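Local coordinates for protein SUBA (PDB 2IY9) that cleaves the endoplasmic reticulum chaperone BiP as the serine protease subunit of the AB5 subtilase cytotoxin, causing stress and death of the host cell, at residues K23-F27 against P252-I256. Sequence-based numbering, arbitrary orientation.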
loop_
_atom_site.group_PDB
_atom_site.type_symbol
_atom_site.label_atom_id
_atom_site.label_comp_id
_atom_site.label_asym_id
_atom_site.label_seq_id
_atom_site.Cartn_x
_atom_site.Cartn_y
_atom_site.Cartn_z
ATOM N N LYS A 23 13.838 -12.611 -9.722
ATOM C CA LYS A 23 12.460 -12.162 -10.049
ATOM C C LYS A 23 12.535 -10.714 -10.629
ATOM O O LYS A 23 13.443 -10.437 -11.419
ATOM C CB LYS A 23 11.579 -12.356 -8.810
ATOM C CG LYS A 23 11.672 -13.794 -8.285
ATOM C CD LYS A 23 10.960 -14.039 -6.954
ATOM C CE LYS A 23 10.863 -15.540 -6.641
ATOM N NZ LYS A 23 12.160 -16.279 -6.804
ATOM N N PRO A 24 11.589 -9.809 -10.311
ATOM C CA PRO A 24 11.907 -8.408 -10.655
ATOM C C PRO A 24 13.076 -7.814 -9.867
ATOM O O PRO A 24 13.437 -8.324 -8.810
ATOM C CB PRO A 24 10.617 -7.656 -10.321
ATOM C CG PRO A 24 9.848 -8.557 -9.435
ATOM C CD PRO A 24 10.225 -9.950 -9.772
ATOM N N TRP A 25 13.648 -6.730 -10.397
ATOM C CA TRP A 25 14.807 -6.068 -9.792
ATOM C C TRP A 25 14.660 -5.780 -8.305
ATOM O O TRP A 25 15.627 -5.883 -7.551
ATOM C CB TRP A 25 15.130 -4.772 -10.549
ATOM C CG TRP A 25 14.160 -3.620 -10.344
ATOM C CD1 TRP A 25 13.125 -3.268 -11.158
ATOM C CD2 TRP A 25 14.169 -2.660 -9.268
ATOM N NE1 TRP A 25 12.486 -2.149 -10.660
ATOM C CE2 TRP A 25 13.101 -1.760 -9.500
ATOM C CE3 TRP A 25 14.971 -2.479 -8.134
ATOM C CZ2 TRP A 25 12.818 -0.685 -8.640
ATOM C CZ3 TRP A 25 14.681 -1.407 -7.267
ATOM C CH2 TRP A 25 13.621 -0.522 -7.538
ATOM N N TYR A 26 13.448 -5.431 -7.874
ATOM C CA TYR A 26 13.258 -4.961 -6.496
ATOM C C TYR A 26 13.282 -6.039 -5.415
ATOM O O TYR A 26 13.431 -5.724 -4.236
ATOM C CB TYR A 26 12.013 -4.071 -6.367
ATOM C CG TYR A 26 10.715 -4.671 -6.864
ATOM C CD1 TYR A 26 9.883 -5.401 -6.007
ATOM C CD2 TYR A 26 10.304 -4.489 -8.183
ATOM C CE1 TYR A 26 8.678 -5.937 -6.459
ATOM C CE2 TYR A 26 9.084 -5.025 -8.650
ATOM C CZ TYR A 26 8.284 -5.743 -7.777
ATOM O OH TYR A 26 7.094 -6.280 -8.216
ATOM N N PHE A 27 13.167 -7.306 -5.809
ATOM C CA PHE A 27 13.276 -8.390 -4.833
ATOM C C PHE A 27 14.647 -8.391 -4.142
ATOM O O PHE A 27 14.727 -8.296 -2.919
ATOM C CB PHE A 27 12.947 -9.745 -5.472
ATOM C CG PHE A 27 11.460 -10.076 -5.481
ATOM C CD1 PHE A 27 10.518 -9.167 -5.965
ATOM C CD2 PHE A 27 11.010 -11.310 -5.028
ATOM C CE1 PHE A 27 9.146 -9.480 -5.972
ATOM C CE2 PHE A 27 9.642 -11.627 -5.034
ATOM C CZ PHE A 27 8.715 -10.709 -5.506
ATOM N N PRO A 252 10.633 0.758 -3.716
ATOM C CA PRO A 252 10.735 0.594 -5.165
ATOM C C PRO A 252 9.486 1.081 -5.908
ATOM O O PRO A 252 8.373 0.627 -5.621
ATOM C CB PRO A 252 10.905 -0.917 -5.318
ATOM C CG PRO A 252 11.724 -1.292 -4.109
ATOM C CD PRO A 252 11.190 -0.406 -2.988
ATOM N N GLY A 253 9.679 2.015 -6.842
ATOM C CA GLY A 253 8.571 2.567 -7.605
ATOM C C GLY A 253 8.921 3.012 -9.014
ATOM O O GLY A 253 8.322 3.952 -9.530
ATOM N N GLN A 254 9.867 2.322 -9.641
ATOM C CA GLN A 254 10.220 2.592 -11.048
ATOM C C GLN A 254 10.429 1.294 -11.822
ATOM O O GLN A 254 11.025 0.357 -11.295
ATOM C CB GLN A 254 11.485 3.439 -11.113
ATOM C CG GLN A 254 11.775 4.020 -12.480
ATOM C CD GLN A 254 13.091 4.736 -12.496
ATOM O OE1 GLN A 254 14.144 4.111 -12.444
ATOM N NE2 GLN A 254 13.042 6.058 -12.543
ATOM N N ASN A 255 9.949 1.248 -13.071
ATOM C CA ASN A 255 10.189 0.094 -13.940
ATOM C C ASN A 255 9.573 -1.137 -13.280
ATOM O O ASN A 255 10.240 -2.149 -13.067
ATOM C CB ASN A 255 11.704 -0.098 -14.156
ATOM C CG ASN A 255 12.025 -1.117 -15.236
ATOM O OD1 ASN A 255 11.261 -1.282 -16.192
ATOM N ND2 ASN A 255 13.184 -1.789 -15.107
ATOM N N ILE A 256 8.304 -1.012 -12.904
ATOM C CA ILE A 256 7.601 -2.088 -12.204
ATOM C C ILE A 256 6.617 -2.783 -13.148
ATOM O O ILE A 256 5.717 -2.141 -13.695
ATOM C CB ILE A 256 6.828 -1.561 -10.954
ATOM C CG1 ILE A 256 7.716 -0.688 -10.038
ATOM C CG2 ILE A 256 6.142 -2.719 -10.218
ATOM C CD1 ILE A 256 8.856 -1.431 -9.269
#
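Trp25, Tyr26 and Pro252 carry this contact, which joins the N-terminal helix 25-30 to the main body of the subtilase fold. Pro252 ends strand 249-252, an outermost strand of the parallel sheet, and the chain then runs through a short loop to strand 256-259. The indole of Trp25 lies against this loop. Its N-H is shared between two consecutive backbone carbonyls. Trp25 NE1 donates to Gln254 O at 3.0 Å, nearly in line with that C=O bond (167°) but tilted from the ring plane. A weak, longer bond runs from Trp25 NE1 to Asn255 O at 3.3 Å, and this oxygen lies in the indole plane. Both bonds are bent. Asn255 and Ile256 lie opposite Gly268 in a G1 beta bulge; the weaker bond goes to the first bulge residue and the stronger to the residue before it. The six-membered end of the indole reaches Pro252, with Trp25 CH2 3.5 Å from Pro252 CB. Tyr26 touches the same proline carbon, its CB also 3.5 Å from Pro252 CB. Tyr26 CG lies between its backbone N and carbonyl carbon (chi1 54°), and the phenol extends past Pro252 to Ile256. Ile277 of helix 271-288, which carries the probable charge relay Ser272 near its N-terminal end, packs on Tyr26, Pro252 and Ile256. The Tyr26 ring and the Ile256 side chain cross at about a right angle, with Tyr26 CD2 3.6 Å from Ile256 CD1.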